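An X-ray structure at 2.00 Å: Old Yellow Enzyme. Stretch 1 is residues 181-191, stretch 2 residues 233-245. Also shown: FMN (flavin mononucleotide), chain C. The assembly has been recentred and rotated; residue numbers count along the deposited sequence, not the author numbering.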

# COMPACT_ATOMS: atom_id res chain seq x y z
N PHE A 181 13.00 5.96 30.75
CA PHE A 181 12.47 6.54 29.52
C PHE A 181 10.97 6.27 29.41
O PHE A 181 10.46 5.27 29.92
CB PHE A 181 13.19 5.96 28.29
CG PHE A 181 14.59 6.46 28.11
CD1 PHE A 181 14.83 7.64 27.41
CD2 PHE A 181 15.67 5.76 28.61
CE1 PHE A 181 16.12 8.10 27.22
CE2 PHE A 181 16.96 6.22 28.43
CZ PHE A 181 17.18 7.39 27.73
N ASP A 182 10.27 7.18 28.73
CA ASP A 182 8.83 7.02 28.57
C ASP A 182 8.50 5.99 27.49
O ASP A 182 7.52 5.25 27.62
CB ASP A 182 8.18 8.37 28.24
CG ASP A 182 8.39 9.39 29.34
OD1 ASP A 182 7.68 9.31 30.37
OD2 ASP A 182 9.25 10.27 29.18
N MET A 183 9.30 5.94 26.42
CA MET A 183 9.13 4.94 25.38
C MET A 183 10.49 4.42 24.97
O MET A 183 11.54 4.96 25.33
CB MET A 183 8.40 5.49 24.15
CG MET A 183 7.01 6.02 24.40
SD MET A 183 7.01 7.80 24.66
CE MET A 183 5.25 8.13 24.72
N VAL A 184 10.47 3.34 24.19
CA VAL A 184 11.64 2.83 23.51
C VAL A 184 11.27 2.64 22.05
O VAL A 184 10.24 2.02 21.74
CB VAL A 184 12.16 1.52 24.16
CG1 VAL A 184 11.20 0.35 23.96
CG2 VAL A 184 13.55 1.19 23.64
N GLU A 185 12.05 3.23 21.15
CA GLU A 185 11.71 3.27 19.73
C GLU A 185 12.65 2.35 18.96
O GLU A 185 13.87 2.51 19.02
CB GLU A 185 11.80 4.70 19.18
CG GLU A 185 11.60 4.77 17.68
CD GLU A 185 11.66 6.19 17.15
OE1 GLU A 185 11.21 7.11 17.86
OE2 GLU A 185 12.16 6.38 16.02
N VAL A 186 12.07 1.40 18.25
CA VAL A 186 12.84 0.45 17.46
C VAL A 186 13.18 1.11 16.12
O VAL A 186 12.29 1.40 15.32
CB VAL A 186 12.09 -0.86 17.26
CG1 VAL A 186 12.80 -1.74 16.28
CG2 VAL A 186 11.94 -1.58 18.59
N HIS A 187 14.47 1.36 15.89
CA HIS A 187 14.95 1.91 14.63
C HIS A 187 14.94 0.80 13.59
O HIS A 187 15.74 -0.14 13.66
CB HIS A 187 16.35 2.50 14.81
CG HIS A 187 16.81 3.34 13.65
ND1 HIS A 187 16.23 3.28 12.41
CD2 HIS A 187 17.80 4.26 13.56
CE1 HIS A 187 16.84 4.12 11.60
NE2 HIS A 187 17.80 4.73 12.27
N SER A 188 14.03 0.90 12.63
CA SER A 188 13.90 -0.08 11.56
C SER A 188 13.92 0.61 10.20
O SER A 188 13.21 0.21 9.27
CB SER A 188 12.63 -0.92 11.73
OG SER A 188 12.58 -1.96 10.77
N ALA A 189 14.73 1.66 10.07
CA ALA A 189 14.75 2.49 8.88
C ALA A 189 16.18 2.72 8.43
O ALA A 189 17.14 2.34 9.10
CB ALA A 189 14.05 3.83 9.13
N HIS A 190 16.30 3.34 7.25
CA HIS A 190 17.56 3.92 6.77
C HIS A 190 18.65 2.87 6.57
O HIS A 190 19.84 3.13 6.79
CB HIS A 190 18.04 5.02 7.71
CG HIS A 190 17.12 6.20 7.79
ND1 HIS A 190 16.94 6.93 8.94
CD2 HIS A 190 16.32 6.77 6.85
CE1 HIS A 190 16.07 7.90 8.71
NE2 HIS A 190 15.68 7.82 7.45
N GLY A 191 18.25 1.67 6.13
CA GLY A 191 19.23 0.68 5.73
C GLY A 191 20.05 0.08 6.85
O GLY A 191 21.09 -0.53 6.58
N ALA A 233 3.01 -2.26 25.41
CA ALA A 233 2.92 -1.66 24.08
C ALA A 233 2.98 -0.14 24.14
O ALA A 233 3.56 0.50 23.25
CB ALA A 233 1.64 -2.12 23.38
N ASP A 234 2.39 0.46 25.17
CA ASP A 234 2.38 1.92 25.27
C ASP A 234 3.75 2.51 25.57
O ASP A 234 3.87 3.74 25.62
CB ASP A 234 1.37 2.37 26.33
CG ASP A 234 1.31 1.43 27.52
OD1 ASP A 234 2.32 0.76 27.80
OD2 ASP A 234 0.24 1.36 28.16
N HIS A 235 4.78 1.69 25.77
CA HIS A 235 6.15 2.15 25.93
C HIS A 235 7.02 1.76 24.74
O HIS A 235 8.25 1.81 24.84
CB HIS A 235 6.76 1.60 27.22
CG HIS A 235 6.00 1.97 28.46
ND1 HIS A 235 6.22 3.15 29.14
CD2 HIS A 235 5.03 1.32 29.14
CE1 HIS A 235 5.41 3.21 30.19
NE2 HIS A 235 4.68 2.11 30.21
N VAL A 236 6.41 1.39 23.62
CA VAL A 236 7.13 0.87 22.46
C VAL A 236 6.75 1.68 21.23
O VAL A 236 5.60 2.12 21.09
CB VAL A 236 6.83 -0.63 22.23
CG1 VAL A 236 7.61 -1.18 21.05
CG2 VAL A 236 7.15 -1.43 23.48
N ALA A 237 7.72 1.89 20.34
CA ALA A 237 7.50 2.56 19.07
C ALA A 237 8.42 1.94 18.03
O ALA A 237 9.20 1.03 18.32
CB ALA A 237 7.73 4.07 19.20
N VAL A 238 8.34 2.45 16.80
CA VAL A 238 9.15 1.95 15.70
C VAL A 238 9.22 3.03 14.64
O VAL A 238 8.31 3.85 14.50
CB VAL A 238 8.56 0.63 15.13
CG1 VAL A 238 7.19 0.87 14.50
CG2 VAL A 238 9.51 -0.02 14.13
N ARG A 239 10.33 3.06 13.90
CA ARG A 239 10.49 3.98 12.78
C ARG A 239 10.70 3.21 11.49
O ARG A 239 11.45 2.23 11.45
CB ARG A 239 11.65 4.95 13.00
CG ARG A 239 11.73 6.03 11.93
CD ARG A 239 12.69 7.14 12.29
NE ARG A 239 12.13 8.45 11.99
CZ ARG A 239 12.82 9.58 11.97
NH1 ARG A 239 14.12 9.56 12.23
NH2 ARG A 239 12.22 10.72 11.69
N LEU A 240 10.03 3.66 10.43
CA LEU A 240 10.11 3.04 9.11
C LEU A 240 10.36 4.11 8.06
O LEU A 240 9.91 5.25 8.19
CB LEU A 240 8.82 2.27 8.78
CG LEU A 240 8.38 1.20 9.78
CD1 LEU A 240 6.93 0.80 9.55
CD2 LEU A 240 9.29 -0.02 9.69
N SER A 241 11.08 3.73 7.01
CA SER A 241 11.40 4.63 5.90
C SER A 241 11.20 3.88 4.59
O SER A 241 12.17 3.49 3.93
CB SER A 241 12.82 5.17 6.01
OG SER A 241 13.77 4.13 5.90
N PRO A 242 9.95 3.67 4.18
CA PRO A 242 9.69 2.83 2.99
C PRO A 242 10.32 3.35 1.71
O PRO A 242 10.73 2.54 0.87
CB PRO A 242 8.16 2.82 2.90
CG PRO A 242 7.69 3.17 4.28
CD PRO A 242 8.70 4.14 4.81
N TYR A 243 10.41 4.67 1.53
CA TYR A 243 10.91 5.24 0.29
C TYR A 243 12.41 5.48 0.28
O TYR A 243 12.97 5.75 -0.78
CB TYR A 243 10.20 6.57 -0.01
CG TYR A 243 8.73 6.43 -0.32
CD1 TYR A 243 8.30 5.81 -1.49
CD2 TYR A 243 7.77 6.93 0.55
CE1 TYR A 243 6.96 5.69 -1.78
CE2 TYR A 243 6.42 6.81 0.26
CZ TYR A 243 6.02 6.19 -0.90
OH TYR A 243 4.68 6.07 -1.19
N ALA A 244 13.08 5.38 1.43
CA ALA A 244 14.49 5.70 1.51
C ALA A 244 15.33 4.70 0.72
O ALA A 244 15.03 3.51 0.67
CB ALA A 244 14.95 5.74 2.97
N THR A 245 16.40 5.21 0.11
CA THR A 245 17.37 4.39 -0.61
C THR A 245 18.76 4.49 0.02
O THR A 245 19.75 4.12 -0.61
CB THR A 245 17.42 4.78 -2.09
OG1 THR A 245 17.65 6.19 -2.20
CG2 THR A 245 16.11 4.43 -2.78
N1 FMN C . 17.01 9.42 12.23
C2 FMN C . 16.95 8.27 13.00
O2 FMN C . 15.96 7.54 12.93
N3 FMN C . 17.99 7.94 13.83
C4 FMN C . 19.10 8.75 13.91
O4 FMN C . 20.04 8.46 14.65
C4A FMN C . 19.17 9.91 13.14
N5 FMN C . 20.28 10.72 13.21
C5A FMN C . 20.34 11.87 12.46
C6 FMN C . 21.47 12.68 12.54
C7 FMN C . 21.54 13.84 11.78
C7M FMN C . 22.76 14.72 11.87
C8 FMN C . 20.50 14.19 10.93
C8M FMN C . 20.58 15.44 10.11
C9 FMN C . 19.38 13.37 10.85
C9A FMN C . 19.29 12.21 11.61
N10 FMN C . 18.18 11.40 11.53
C10 FMN C . 18.12 10.24 12.30
C1' FMN C . 17.04 11.77 10.63
C2' FMN C . 16.13 12.73 11.40
O2' FMN C . 15.62 12.08 12.54
C3' FMN C . 14.99 13.29 10.56
O3' FMN C . 14.12 12.25 10.16
C4' FMN C . 15.52 14.03 9.33
O4' FMN C . 16.56 14.90 9.72
C5' FMN C . 14.43 14.85 8.65
O5' FMN C . 13.84 15.73 9.58
P FMN C . 14.11 17.31 9.49
O1P FMN C . 13.80 17.78 8.08
O2P FMN C . 13.23 18.04 10.47
O3P FMN C . 15.56 17.58 9.81
O HOH W 1 12.44 1.13 6.80

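What holds the two strands together? They run parallel, so Val184, paired with Val236, bonds to the residues flanking it, His235 and Ala237. Val184 N donates to His235 O (2.8 Å), and Val184 O accepts from Ala237 N (2.9 Å). Val186 repeats the pattern, its N donating to Ala237 O and its O accepting from Arg239 N, both at 2.9 Å. Beyond it the ladder slackens: Ser188 N reaches Arg239 O at 3.1 Å in a weak, bent bond.

How are the ends satisfied? Before the ladder, a side chain serves: His235 ND1 donates to Asp182 O at 2.9 Å, with the carbonyl oxygen near the plane of the ring. Past it, His190 N donates to Ser241 OG (3.0 Å). One water joins the segments between, donating to Ser188 O (2.7 Å) and accepting from Ser241 N (2.9 Å), while Ala189 N turns back to His187 ND1 (3.2 Å).

Does Glu185 pair with Arg239? They share a face of the sheet, but Glu185 OE2 lies 4.5 Å from Arg239 NE and well out of the guanidinium plane, so no N-H points at it and that pair is a matter of charge alone, although Glu185 OE2 also packs against Arg239 CB at 3.4 Å. Both Glu185 OE2 and Arg239 NE are hydrogen-bonded elsewhere in the structure. Arg239 NH1 instead donates to FMN O2 (2.8 Å) and O2' (2.9 Å), and NH2 weakly to O3' (2.9 Å), tying this strand to the flavin.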